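Local atomic coordinates of possible thiamine biosynthesis enzyme (Candida albicans, PDB entry 2X7Q), a protein that is of unknown function but has the periplasmic binding protein fold and probably binds a small solute, perhaps one connected with thiamine biosynthesis. Residues E24-P29 and T93-P98; N87-D92 and N304-K309; Q150-F155 and E169-F174. The protein carries 1 engineered substitution. One frame throughout, in Å; residues are numbered along the deposited sequence. Where two conformers were deposited one is given.

Contact 1 (E24-P29 and T93-P98); sequences EHFSTP and TYVKSP
The ring of Tyr-94 meets the other segment at its edge, where the carbonyl oxygen of Phe-26 lies in the ring plane, while one face of the Phe-26 ring receives only the edge of His-25, CD2 standing over it toward the rim, with Phe-26 CG in turn in the imidazole plane. A methyl of Val-95 also reaches the Phe-26 ring obliquely, CG2 standing 3.9 Å from CD2 of Phe-26. Trp-258 and Phe-264 meet Phe-26 and Tyr-94, respectively, edge to face. The polar link is the phenol hydroxyl, which donates to the backbone, Tyr-94 OH to Phe-26 O at 2.7 Å. It approaches in the carbonyl plane, with a C=O...donor angle of 150°. CG of Tyr-94 is anti to the backbone N (chi1 178°), and its CB points toward the 24-29 segment, from where the ring reaches this carbonyl. Residues 25-27 form a 3-10 turn that runs into helix 28-35 of the first lobe, and 93-98 is where strand 88-95 ends and the chain heads for strand 100-106 in the other sheet, so the contact sits at the crossing between lobes of a periplasmic binding protein fold. Proline is tolerated in the first turn of a helix, where an N-H has no helical acceptor to serve; having none, Pro-29 cannot bond to Phe-26 O, which the tyrosine hydroxyl does. The proline ring also packs beside that hydroxyl, with Pro-29 CD 3.3 Å from Tyr-94 OH.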
ATOM      1  N   GLU A  24       7.612   6.171  -1.736  1.00 14.14           N
ATOM      2  CA  GLU A  24       8.190   5.574  -0.537  1.00 12.67           C
ATOM      3  C   GLU A  24       9.313   4.614  -0.913  1.00 11.35           C
ATOM      4  O   GLU A  24       9.649   4.469  -2.088  1.00 11.23           O
ATOM      5  CB  GLU A  24       7.119   4.841   0.277  1.00 13.14           C
ATOM      6  CG  GLU A  24       6.116   5.757   0.954  0.81 14.27           C
ATOM      7  CD  GLU A  24       5.117   5.003   1.802  0.48 14.33           C
ATOM      8  OE1 GLU A  24       4.800   3.849   1.465  0.77 13.79           O
ATOM      9  OE2 GLU A  24       4.631   5.570   2.802  0.59 14.69           O
ATOM     10  N   HIS A  25       9.889   3.953   0.085  1.00 11.51           N
ATOM     11  CA  HIS A  25      10.953   2.988  -0.159  1.00 10.50           C
ATOM     12  C   HIS A  25      10.489   1.852  -1.066  1.00 10.66           C
ATOM     13  O   HIS A  25      11.282   1.284  -1.814  1.00 10.23           O
ATOM     14  CB  HIS A  25      11.488   2.426   1.163  1.00 11.37           C
ATOM     15  CG  HIS A  25      10.423   2.171   2.183  1.00 11.66           C
ATOM     16  ND1 HIS A  25      10.566   2.530   3.514  1.00 12.35           N
ATOM     17  CD2 HIS A  25       9.202   1.608   2.081  1.00 11.28           C
ATOM     18  CE1 HIS A  25       9.479   2.189   4.174  1.00 11.45           C
ATOM     19  NE2 HIS A  25       8.630   1.626   3.331  1.00 12.01           N
ATOM     20  N   PHE A  26       9.202   1.524  -1.001  1.00  9.94           N
ATOM     21  CA  PHE A  26       8.656   0.426  -1.796  1.00 10.15           C
ATOM     22  C   PHE A  26       8.695   0.709  -3.296  1.00  9.96           C
ATOM     23  O   PHE A  26       8.693  -0.216  -4.106  1.00 10.36           O
ATOM     24  CB  PHE A  26       7.220   0.107  -1.371  1.00  9.86           C
ATOM     25  CG  PHE A  26       7.115  -0.511  -0.008  1.00 10.01           C
ATOM     26  CD1 PHE A  26       6.596   0.208   1.056  1.00 10.59           C
ATOM     27  CD2 PHE A  26       7.539  -1.810   0.208  1.00 10.35           C
ATOM     28  CE1 PHE A  26       6.500  -0.361   2.311  1.00 11.94           C
ATOM     29  CE2 PHE A  26       7.448  -2.385   1.461  1.00 10.77           C
ATOM     30  CZ  PHE A  26       6.928  -1.658   2.515  1.00 11.33           C
ATOM     31  N   SER A  27       8.728   1.986  -3.661  1.00  9.63           N
ATOM     32  CA  SER A  27       8.693   2.378  -5.066  1.00 10.02           C
ATOM     33  C   SER A  27      10.072   2.280  -5.715  1.00 10.73           C
ATOM     34  O   SER A  27      10.233   2.594  -6.894  1.00 10.53           O
ATOM     35  CB  SER A  27       8.154   3.800  -5.211  1.00 12.01           C
ATOM     36  OG  SER A  27       9.064   4.745  -4.686  1.00 13.17           O
ATOM     37  N   THR A  28      11.059   1.841  -4.941  1.00 10.10           N
ATOM     38  CA  THR A  28      12.434   1.747  -5.425  1.00 11.20           C
ATOM     39  C   THR A  28      12.570   0.987  -6.751  1.00 11.64           C
ATOM     40  O   THR A  28      13.169   1.500  -7.694  1.00 11.24           O
ATOM     41  CB  THR A  28      13.370   1.132  -4.360  1.00 11.03           C
ATOM     42  OG1 THR A  28      13.518   2.045  -3.266  1.00 12.61           O
ATOM     43  CG2 THR A  28      14.735   0.847  -4.951  1.00 13.81           C
ATOM     44  N   PRO A  29      12.018  -0.237  -6.825  1.00  9.92           N
ATOM     45  CA  PRO A  29      12.119  -1.022  -8.061  1.00 10.01           C
ATOM     46  C   PRO A  29      11.572  -0.273  -9.274  1.00 11.12           C
ATOM     47  O   PRO A  29      12.114  -0.408 -10.371  1.00 11.87           O
ATOM     48  CB  PRO A  29      11.251  -2.248  -7.764  1.00  9.92           C
ATOM     49  CG  PRO A  29      11.294  -2.385  -6.286  1.00 10.95           C
ATOM     50  CD  PRO A  29      11.324  -0.980  -5.759  1.00  9.63           C
ATOM     51  N   THR A  93       0.654  -9.112  -7.663  1.00  9.02           N
ATOM     52  CA  THR A  93       1.254  -8.675  -6.408  1.00  9.06           C
ATOM     53  C   THR A  93       2.581  -7.963  -6.653  1.00  9.51           C
ATOM     54  O   THR A  93       3.436  -8.462  -7.384  1.00  8.76           O
ATOM     55  CB  THR A  93       1.498  -9.865  -5.463  1.00  9.89           C
ATOM     56  OG1 THR A  93       0.262 -10.546  -5.220  1.00 10.55           O
ATOM     57  CG2 THR A  93       2.079  -9.386  -4.141  1.00  9.54           C
ATOM     58  N   TYR A  94       2.746  -6.796  -6.038  1.00  8.73           N
ATOM     59  CA  TYR A  94       3.969  -6.015  -6.177  1.00  8.29           C
ATOM     60  C   TYR A  94       4.942  -6.319  -5.042  1.00  9.41           C
ATOM     61  O   TYR A  94       6.142  -6.488  -5.264  1.00  8.46           O
ATOM     62  CB  TYR A  94       3.639  -4.521  -6.207  1.00  8.79           C
ATOM     63  CG  TYR A  94       4.849  -3.622  -6.311  1.00  9.69           C
ATOM     64  CD1 TYR A  94       5.621  -3.593  -7.464  1.00  9.42           C
ATOM     65  CD2 TYR A  94       5.215  -2.793  -5.258  1.00  9.08           C
ATOM     66  CE1 TYR A  94       6.726  -2.770  -7.566  1.00 10.01           C
ATOM     67  CE2 TYR A  94       6.317  -1.966  -5.349  1.00  9.34           C
ATOM     68  CZ  TYR A  94       7.068  -1.959  -6.506  1.00  9.46           C
ATOM     69  OH  TYR A  94       8.164  -1.138  -6.603  1.00 10.49           O
ATOM     70  N   VAL A  95       4.415  -6.386  -3.824  1.00  8.26           N
ATOM     71  CA  VAL A  95       5.217  -6.741  -2.661  1.00  8.09           C
ATOM     72  C   VAL A  95       4.637  -7.961  -1.957  1.00  9.45           C
ATOM     73  O   VAL A  95       3.466  -7.974  -1.575  1.00  8.84           O
ATOM     74  CB  VAL A  95       5.316  -5.578  -1.661  1.00  9.15           C
ATOM     75  CG1 VAL A  95       6.023  -6.032  -0.398  1.00  9.47           C
ATOM     76  CG2 VAL A  95       6.043  -4.403  -2.294  1.00  8.98           C
ATOM     77  N   LYS A  96       5.466  -8.985  -1.790  1.00  9.87           N
ATOM     78  CA  LYS A  96       5.026 -10.244  -1.204  1.00  9.88           C
ATOM     79  C   LYS A  96       5.014 -10.197   0.322  1.00 10.71           C
ATOM     80  O   LYS A  96       4.102 -10.723   0.963  1.00 10.29           O
ATOM     81  CB  LYS A  96       5.918 -11.387  -1.689  1.00 12.75           C
ATOM     82  CG  LYS A  96       5.480 -12.761  -1.220  1.00 14.55           C
ATOM     83  CD  LYS A  96       6.324 -13.843  -1.866  0.19 14.33           C
ATOM     84  CE  LYS A  96       6.245 -13.762  -3.383  0.70 15.16           C
ATOM     85  NZ  LYS A  96       7.084 -14.806  -4.035  0.37 15.14           N
ATOM     86  N   SER A  97       6.033  -9.567   0.899  1.00 10.25           N
ATOM     87  CA  SER A  97       6.155  -9.475   2.351  1.00 11.00           C
ATOM     88  C   SER A  97       5.063  -8.586   2.950  1.00 10.84           C
ATOM     89  O   SER A  97       4.567  -7.674   2.291  1.00  9.56           O
ATOM     90  CB  SER A  97       7.542  -8.956   2.737  1.00 12.14           C
ATOM     91  OG  SER A  97       7.852  -7.764   2.036  1.00 10.66           O
ATOM     92  N   PRO A  98       4.685  -8.855   4.208  1.00 13.01           N
ATOM     93  CA  PRO A  98       3.630  -8.097   4.891  1.00 11.87           C
ATOM     94  C   PRO A  98       4.101  -6.717   5.330  1.00 12.38           C
ATOM     95  O   PRO A  98       5.295  -6.535   5.563  1.00 12.56           O
ATOM     96  CB  PRO A  98       3.334  -8.953   6.122  1.00 12.73           C
ATOM     97  CG  PRO A  98       4.609  -9.655   6.402  1.00 13.37           C
ATOM     98  CD  PRO A  98       5.220  -9.938   5.050  1.00 12.79           C
TER

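Contact 2 (N87-D92 and N304-K309); sequences NIHVLD and NSNVKK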
ATOM      1  N   ASN A  87     -15.219  -1.707 -11.178  1.00 14.37           N
ATOM      2  CA  ASN A  87     -14.344  -1.119 -12.185  1.00 15.85           C
ATOM      3  C   ASN A  87     -12.890  -1.059 -11.731  1.00 14.21           C
ATOM      4  O   ASN A  87     -12.058  -0.406 -12.360  1.00 15.04           O
ATOM      5  CB  ASN A  87     -14.848   0.265 -12.600  1.00 16.29           C
ATOM      6  CG  ASN A  87     -16.128   0.195 -13.412  1.00 18.49           C
ATOM      7  OD1 ASN A  87     -16.334  -0.739 -14.188  1.00 18.84           O
ATOM      8  ND2 ASN A  87     -16.996   1.183 -13.236  1.00 16.46           N
ATOM      9  N   ILE A  88     -12.594  -1.750 -10.635  1.00 13.84           N
ATOM     10  CA  ILE A  88     -11.226  -1.863 -10.141  1.00 13.88           C
ATOM     11  C   ILE A  88     -10.747  -3.306 -10.263  1.00 12.15           C
ATOM     12  O   ILE A  88     -11.433  -4.235  -9.834  1.00 12.56           O
ATOM     13  CB  ILE A  88     -11.114  -1.415  -8.672  1.00 14.21           C
ATOM     14  CG1 ILE A  88     -11.377   0.088  -8.553  1.00 14.29           C
ATOM     15  CG2 ILE A  88      -9.738  -1.747  -8.119  1.00 13.85           C
ATOM     16  CD1 ILE A  88     -10.347   0.944  -9.258  1.00 14.27           C
ATOM     17  N   HIS A  89      -9.569  -3.487 -10.852  1.00 11.89           N
ATOM     18  CA  HIS A  89      -9.016  -4.821 -11.058  1.00 11.46           C
ATOM     19  C   HIS A  89      -7.629  -4.975 -10.440  1.00 10.43           C
ATOM     20  O   HIS A  89      -6.724  -4.186 -10.716  1.00 10.36           O
ATOM     21  CB  HIS A  89      -8.957  -5.151 -12.551  1.00 11.61           C
ATOM     22  CG  HIS A  89     -10.294  -5.421 -13.165  1.00 13.15           C
ATOM     23  ND1 HIS A  89     -11.142  -4.415 -13.581  1.00 13.55           N
ATOM     24  CD2 HIS A  89     -10.931  -6.583 -13.443  1.00 12.67           C
ATOM     25  CE1 HIS A  89     -12.240  -4.946 -14.083  1.00 13.38           C
ATOM     26  NE2 HIS A  89     -12.139  -6.262 -14.011  1.00 14.19           N
ATOM     27  N   VAL A  90      -7.474  -5.995  -9.603  1.00  9.12           N
ATOM     28  CA  VAL A  90      -6.172  -6.333  -9.041  1.00  9.50           C
ATOM     29  C   VAL A  90      -5.461  -7.319  -9.961  1.00  9.10           C
ATOM     30  O   VAL A  90      -5.859  -8.480 -10.067  1.00 10.43           O
ATOM     31  CB  VAL A  90      -6.300  -6.949  -7.635  1.00  9.08           C
ATOM     32  CG1 VAL A  90      -4.931  -7.352  -7.106  1.00  8.64           C
ATOM     33  CG2 VAL A  90      -6.977  -5.971  -6.685  1.00  9.14           C
ATOM     34  N   LEU A  91      -4.406  -6.850 -10.619  1.00  9.70           N
ATOM     35  CA  LEU A  91      -3.719  -7.640 -11.635  1.00  9.07           C
ATOM     36  C   LEU A  91      -2.703  -8.618 -11.055  1.00 10.41           C
ATOM     37  O   LEU A  91      -2.700  -9.800 -11.402  1.00  9.80           O
ATOM     38  CB  LEU A  91      -3.036  -6.719 -12.648  1.00 10.17           C
ATOM     39  CG  LEU A  91      -3.960  -5.775 -13.418  1.00  9.45           C
ATOM     40  CD1 LEU A  91      -3.155  -4.855 -14.318  1.00 10.02           C
ATOM     41  CD2 LEU A  91      -4.976  -6.566 -14.224  1.00 12.37           C
ATOM     42  N   ASP A  92      -1.834  -8.123 -10.178  1.00  8.80           N
ATOM     43  CA  ASP A  92      -0.770  -8.949  -9.622  1.00 10.15           C
ATOM     44  C   ASP A  92      -0.241  -8.372  -8.312  1.00  9.39           C
ATOM     45  O   ASP A  92      -0.636  -7.283  -7.898  1.00  8.93           O
ATOM     46  CB  ASP A  92       0.369  -9.092 -10.636  1.00  9.16           C
ATOM     47  CG  ASP A  92       1.106 -10.411 -10.509  1.00 10.49           C
ATOM     48  OD1 ASP A  92       1.738 -10.836 -11.499  1.00 11.55           O
ATOM     49  OD2 ASP A  92       1.045 -11.029  -9.427  1.00 10.84           O
ATOM     50  N   ASN A 304     -13.963 -12.590  -7.165  1.00 14.17           N
ATOM     51  CA  ASN A 304     -13.742 -13.609  -8.186  1.00 14.93           C
ATOM     52  C   ASN A 304     -13.820 -13.057  -9.608  1.00 15.44           C
ATOM     53  O   ASN A 304     -13.345 -13.688 -10.551  1.00 16.75           O
ATOM     54  CB  ASN A 304     -14.735 -14.764  -8.020  1.00 16.62           C
ATOM     55  CG  ASN A 304     -14.271 -15.797  -7.007  1.00 17.01           C
ATOM     56  OD1 ASN A 304     -13.076 -16.055  -6.870  1.00 18.53           O
ATOM     57  ND2 ASN A 304     -15.221 -16.402  -6.303  1.00 18.20           N
ATOM     58  N   SER A 305     -14.413 -11.877  -9.755  1.00 14.89           N
ATOM     59  CA  SER A 305     -14.591 -11.265 -11.068  1.00 15.19           C
ATOM     60  C   SER A 305     -13.560 -10.175 -11.350  1.00 14.84           C
ATOM     61  O   SER A 305     -13.286  -9.858 -12.507  1.00 16.26           O
ATOM     62  CB  SER A 305     -16.004 -10.688 -11.208  1.00 16.54           C
ATOM     63  OG  SER A 305     -16.991 -11.693 -11.070  1.00 19.08           O
ATOM     64  N   ASN A 306     -12.992  -9.604 -10.291  1.00 13.68           N
ATOM     65  CA  ASN A 306     -12.074  -8.479 -10.436  1.00 13.55           C
ATOM     66  C   ASN A 306     -10.660  -8.743  -9.919  1.00 12.55           C
ATOM     67  O   ASN A 306      -9.815  -7.847  -9.929  1.00 10.64           O
ATOM     68  CB  ASN A 306     -12.650  -7.224  -9.769  1.00 12.51           C
ATOM     69  CG  ASN A 306     -13.869  -6.681 -10.494  1.00 13.85           C
ATOM     70  OD1 ASN A 306     -13.950  -5.487 -10.786  1.00 15.02           O
ATOM     71  ND2 ASN A 306     -14.825  -7.553 -10.784  1.00 12.94           N
ATOM     72  N   VAL A 307     -10.404  -9.966  -9.464  1.00 11.95           N
ATOM     73  CA  VAL A 307      -9.061 -10.343  -9.030  1.00 12.58           C
ATOM     74  C   VAL A 307      -8.489 -11.432  -9.934  1.00 13.05           C
ATOM     75  O   VAL A 307      -9.010 -12.548  -9.987  1.00 13.76           O
ATOM     76  CB  VAL A 307      -9.034 -10.817  -7.563  1.00 12.72           C
ATOM     77  CG1 VAL A 307      -7.607 -11.126  -7.135  1.00 11.71           C
ATOM     78  CG2 VAL A 307      -9.646  -9.764  -6.652  1.00 11.73           C
ATOM     79  N   LYS A 308      -7.415 -11.098 -10.641  1.00 13.65           N
ATOM     80  CA  LYS A 308      -6.816 -11.999 -11.622  1.00 14.06           C
ATOM     81  C   LYS A 308      -6.322 -13.312 -11.017  1.00 14.33           C
ATOM     82  O   LYS A 308      -5.703 -13.322  -9.952  1.00 13.57           O
ATOM     83  CB  LYS A 308      -5.663 -11.301 -12.350  1.00 13.59           C
ATOM     84  CG  LYS A 308      -6.103 -10.238 -13.351  1.00 14.22           C
ATOM     85  CD  LYS A 308      -6.808 -10.864 -14.543  1.00 17.27           C
ATOM     86  CE  LYS A 308      -7.165  -9.819 -15.589  1.00 19.33           C
ATOM     87  NZ  LYS A 308      -7.794 -10.440 -16.789  1.00 22.69           N
ATOM     88  N   LYS A 309      -6.607 -14.417 -11.701  1.00 15.32           N
ATOM     89  CA  LYS A 309      -6.065 -15.717 -11.325  1.00 15.43           C
ATOM     90  C   LYS A 309      -5.153 -16.236 -12.431  1.00 15.47           C
ATOM     91  O   LYS A 309      -4.714 -17.385 -12.408  1.00 14.05           O
ATOM     92  CB  LYS A 309      -7.186 -16.717 -11.035  1.00 16.71           C
ATOM     93  CG  LYS A 309      -7.913 -16.461  -9.721  1.00 17.93           C
ATOM     94  CD  LYS A 309      -8.714 -17.678  -9.270  1.00 19.81           C
ATOM     95  CE  LYS A 309      -9.982 -17.860 -10.093  1.00 21.87           C
ATOM     96  NZ  LYS A 309     -10.978 -16.780  -9.835  1.00 22.30           N
TER
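A single parallel beta bridge between Val-90 and Val-307 lets the tail of the chain, just past helix 296-306, add itself to strand 88-95, an outermost strand of the first sheet. The touching parts, residues 87-91 and 305-308, run 27° apart. Val-90 uses both of its backbone polar atoms: its N donates to Asn-306 O at 3.0 Å, and its O accepts from Lys-308 N at 3.1 Å, with a nearly straight N-H...O angle of 170°. This is the parallel pattern, one residue bonded to the neighbours of its partner. His-89 and Leu-91 turn their own backbone bonds the other way, to Thr-207 and Val-205, and Leu-91 with Asp-92 makes a classic bulge facing Val-205. Their side chains nevertheless meet the tail. The Asn-306 amide lies over one face of the His-89 imidazole, the planes only 10° apart, and His-89 CD2 rests 3.7 Å from Asn-306 CA. Lys-308 runs beside Leu-91 and points the same way, its CG 3.9 Å from Leu-91 CD2. Beta-branched valines suit extended backbone; Val-90 CB lies 4.4 Å from Val-307 CG1, and beyond it Val-90 packs on helix 74-82 and Val-307 on helix 275-289. Lys-308 NZ is 6.6 Å from His-89 NE2, too far to bond; at that distance its charge might at most slightly disfavour protonation of the imidazole.

Contact 3 (Q150-F155 and E169-F174); sequences QVLSNF and EGSDAF
This is a side-chain contact between the end of strand 148-151 with the chain leaving it and the chain entering strand 173-177, two strands that are not neighbours in their sheet. Gln-150 carries it at one end, against Gly-170 and Ser-171, and Phe-155 at the other, against Phe-174. Gln-150 CG lies 3.5 Å from Gly-170 O, and the amide beyond it reaches the serine: Gln-150 NE2 to Ser-171 OG is 3.0 Å, but the bond is weak, bent to 128° at the hydrogen, and doubtful too because the glutamine was deposited in two conformers. The firmer partner of that hydroxyl is Ser-161 on helix 155-162. Leu-152 fills in alongside; its methyls come near, CD2 4.0 Å from Glu-169 O and CD1 near Ser-171 OG. A water links the backbone of 150-155 to the Glu-169 side chain, accepting from Val-151 N and donating to Glu-169 OE1 at 2.8 Å; a carboxylate on an exposed side chain suits that role. The whole belongs to a split beta-alpha-beta crossover in the second sheet: strand 148-151, helix 155-162 and strand 173-177, with the parallel strand 120-123 between the two strands. Asn-154 is the N-cap of this helix, its short side chain accepting at OD1 from Asn-157 N. Immediately after it Phe-155 has CG anti to the backbone N (chi1 -175°), and the far end of its ring comes to Phe-174. The two side chains cross at about a right angle, Phe-174 CE2 lying in the plane of the Phe-155 ring at its edge, 3.6 Å from Phe-155 CE2. Trp-176 stacks on the Phe-155 ring, while Phe-174 also packs against Leu-158 and Val-162.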
ATOM      1  N   GLN A 150     -10.081  10.917  14.179  1.00 14.46           N
ATOM      2  CA  GLN A 150      -9.716  12.290  13.845  0.57 14.34           C
ATOM      3  C   GLN A 150      -9.053  12.365  12.474  1.00 13.32           C
ATOM      4  O   GLN A 150      -7.897  11.968  12.310  1.00 13.48           O
ATOM      5  CB  GLN A 150      -8.787  12.879  14.906  0.57 14.45           C
ATOM      6  CG  GLN A 150      -9.452  13.132  16.256  0.57 14.92           C
ATOM      7  CD  GLN A 150      -9.734  11.854  17.022  0.57 14.49           C
ATOM      8  OE1 GLN A 150     -10.774  11.721  17.667  0.57 13.68           O
ATOM      9  NE2 GLN A 150      -8.805  10.907  16.957  0.57 13.93           N
ATOM     10  N   VAL A 151      -9.799  12.846  11.484  1.00 13.66           N
ATOM     11  CA  VAL A 151      -9.275  12.981  10.129  1.00 14.20           C
ATOM     12  C   VAL A 151      -8.260  14.118  10.080  1.00 14.16           C
ATOM     13  O   VAL A 151      -8.621  15.290  10.190  1.00 14.11           O
ATOM     14  CB  VAL A 151     -10.398  13.247   9.116  1.00 14.46           C
ATOM     15  CG1 VAL A 151      -9.825  13.391   7.713  1.00 14.35           C
ATOM     16  CG2 VAL A 151     -11.431  12.133   9.165  1.00 14.40           C
ATOM     17  N   LEU A 152      -6.989  13.765   9.916  1.00 14.89           N
ATOM     18  CA  LEU A 152      -5.909  14.744  10.003  1.00 15.36           C
ATOM     19  C   LEU A 152      -5.164  14.943   8.680  1.00 16.56           C
ATOM     20  O   LEU A 152      -4.276  15.791   8.584  1.00 17.11           O
ATOM     21  CB  LEU A 152      -4.940  14.361  11.127  1.00 14.34           C
ATOM     22  CG  LEU A 152      -5.567  14.365  12.525  1.00 13.39           C
ATOM     23  CD1 LEU A 152      -4.762  13.518  13.494  1.00 12.69           C
ATOM     24  CD2 LEU A 152      -5.738  15.787  13.048  1.00 14.85           C
ATOM     25  N   SER A 153      -5.523  14.150   7.675  1.00 15.76           N
ATOM     26  CA  SER A 153      -5.020  14.327   6.312  1.00 16.96           C
ATOM     27  C   SER A 153      -3.586  13.840   6.096  1.00 17.91           C
ATOM     28  O   SER A 153      -3.351  12.934   5.296  1.00 18.35           O
ATOM     29  CB  SER A 153      -5.155  15.788   5.870  1.00 18.57           C
ATOM     30  OG  SER A 153      -4.730  15.958   4.528  1.00 23.06           O
ATOM     31  N   ASN A 154      -2.630  14.440   6.801  1.00 16.47           N
ATOM     32  CA  ASN A 154      -1.220  14.131   6.566  1.00 15.50           C
ATOM     33  C   ASN A 154      -0.459  13.587   7.777  1.00 14.93           C
ATOM     34  O   ASN A 154      -0.964  13.586   8.902  1.00 14.52           O
ATOM     35  CB  ASN A 154      -0.491  15.344   5.972  1.00 14.84           C
ATOM     36  CG  ASN A 154      -0.520  16.549   6.888  1.00 15.91           C
ATOM     37  OD1 ASN A 154       0.027  16.520   7.989  1.00 15.10           O
ATOM     38  ND2 ASN A 154      -1.152  17.622   6.431  1.00 18.58           N
ATOM     39  N   PHE A 155       0.769  13.140   7.527  1.00 13.45           N
ATOM     40  CA  PHE A 155       1.600  12.504   8.544  1.00 13.74           C
ATOM     41  C   PHE A 155       1.998  13.453   9.670  1.00 12.64           C
ATOM     42  O   PHE A 155       2.009  13.065  10.839  1.00 11.18           O
ATOM     43  CB  PHE A 155       2.849  11.896   7.896  1.00 14.07           C
ATOM     44  CG  PHE A 155       3.715  11.122   8.850  1.00 13.44           C
ATOM     45  CD1 PHE A 155       5.094  11.147   8.729  1.00 14.30           C
ATOM     46  CD2 PHE A 155       3.150  10.369   9.866  1.00 12.48           C
ATOM     47  CE1 PHE A 155       5.895  10.434   9.603  1.00 13.17           C
ATOM     48  CE2 PHE A 155       3.947   9.657  10.744  1.00 13.27           C
ATOM     49  CZ  PHE A 155       5.321   9.690  10.612  1.00 13.19           C
ATOM     50  N   GLU A 169      -6.989  18.813  16.055  1.00 16.45           N
ATOM     51  CA  GLU A 169      -7.700  18.024  17.055  1.00 16.48           C
ATOM     52  C   GLU A 169      -6.761  16.996  17.687  1.00 15.84           C
ATOM     53  O   GLU A 169      -5.864  16.471  17.023  1.00 16.06           O
ATOM     54  CB  GLU A 169      -8.912  17.326  16.430  1.00 15.90           C
ATOM     55  CG  GLU A 169     -10.054  18.268  16.058  1.00 19.09           C
ATOM     56  CD  GLU A 169     -11.219  17.552  15.405  1.00 20.36           C
ATOM     57  OE1 GLU A 169     -10.982  16.721  14.508  1.00 20.07           O
ATOM     58  OE2 GLU A 169     -12.375  17.833  15.775  1.00 22.94           O
ATOM     59  N   GLY A 170      -6.972  16.710  18.967  1.00 14.47           N
ATOM     60  CA  GLY A 170      -6.127  15.776  19.688  1.00 13.32           C
ATOM     61  C   GLY A 170      -6.469  14.324  19.421  1.00 13.97           C
ATOM     62  O   GLY A 170      -7.606  13.997  19.079  1.00 13.51           O
ATOM     63  N   SER A 171      -5.478  13.452  19.578  1.00 12.24           N
ATOM     64  CA  SER A 171      -5.675  12.018  19.396  1.00 13.12           C
ATOM     65  C   SER A 171      -4.848  11.239  20.413  1.00 12.05           C
ATOM     66  O   SER A 171      -3.879  11.761  20.967  1.00 10.85           O
ATOM     67  CB  SER A 171      -5.294  11.595  17.976  1.00 12.83           C
ATOM     68  OG  SER A 171      -6.118  12.229  17.013  1.00 15.81           O
ATOM     69  N   ASP A 172      -5.236   9.993  20.663  1.00 10.83           N
ATOM     70  CA  ASP A 172      -4.495   9.142  21.582  1.00 10.83           C
ATOM     71  C   ASP A 172      -3.367   8.413  20.861  1.00 10.59           C
ATOM     72  O   ASP A 172      -2.294   8.192  21.427  1.00  9.78           O
ATOM     73  CB  ASP A 172      -5.427   8.136  22.264  1.00 11.22           C
ATOM     74  CG  ASP A 172      -6.362   8.789  23.262  1.00 12.75           C
ATOM     75  OD1 ASP A 172      -6.074   9.922  23.695  1.00 11.84           O
ATOM     76  OD2 ASP A 172      -7.385   8.166  23.614  1.00 13.24           O
ATOM     77  N   ALA A 173      -3.612   8.049  19.607  1.00  9.94           N
ATOM     78  CA  ALA A 173      -2.620   7.333  18.814  1.00  9.61           C
ATOM     79  C   ALA A 173      -3.002   7.264  17.338  1.00 10.20           C
ATOM     80  O   ALA A 173      -4.161   7.466  16.974  1.00  9.73           O
ATOM     81  CB  ALA A 173      -2.408   5.933  19.365  1.00  9.79           C
ATOM     82  N   PHE A 174      -2.012   6.981  16.496  1.00  9.18           N
ATOM     83  CA  PHE A 174      -2.234   6.782  15.070  1.00  9.30           C
ATOM     84  C   PHE A 174      -1.329   5.657  14.581  1.00  9.33           C
ATOM     85  O   PHE A 174      -0.378   5.278  15.263  1.00  9.13           O
ATOM     86  CB  PHE A 174      -1.957   8.072  14.293  1.00 10.32           C
ATOM     87  CG  PHE A 174      -0.505   8.466  14.262  1.00  9.67           C
ATOM     88  CD1 PHE A 174       0.041   9.232  15.278  1.00  9.87           C
ATOM     89  CD2 PHE A 174       0.310   8.078  13.210  1.00 10.31           C
ATOM     90  CE1 PHE A 174       1.375   9.599  15.250  1.00 10.31           C
ATOM     91  CE2 PHE A 174       1.642   8.441  13.177  1.00 10.39           C
ATOM     92  CZ  PHE A 174       2.175   9.201  14.198  1.00 10.81           C
TER
HETATM   93  O   HOH W   1     -11.962  14.829  12.693  1.00 17.14           O

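Contacts 1 and 2 both use strand 88-95 of the first sheet, through the adjoining segments 93-98 and 87-92; their centres are 19 Å apart. Along the chain their segments alternate: 24-29, 87-92, 93-98, 304-309. Contact 3 lies in the second sheet, its centre about 26 Å from that of contact 1 and 32 Å from that of contact 2, and is nested within the long loop that contact 2 closes. Contact 1 closes before contact 3 opens. The chain thus builds part of one lobe, crosses to the other, and returns to complete the first, its tail fastening to the first sheet, as in periplasmic binding proteins.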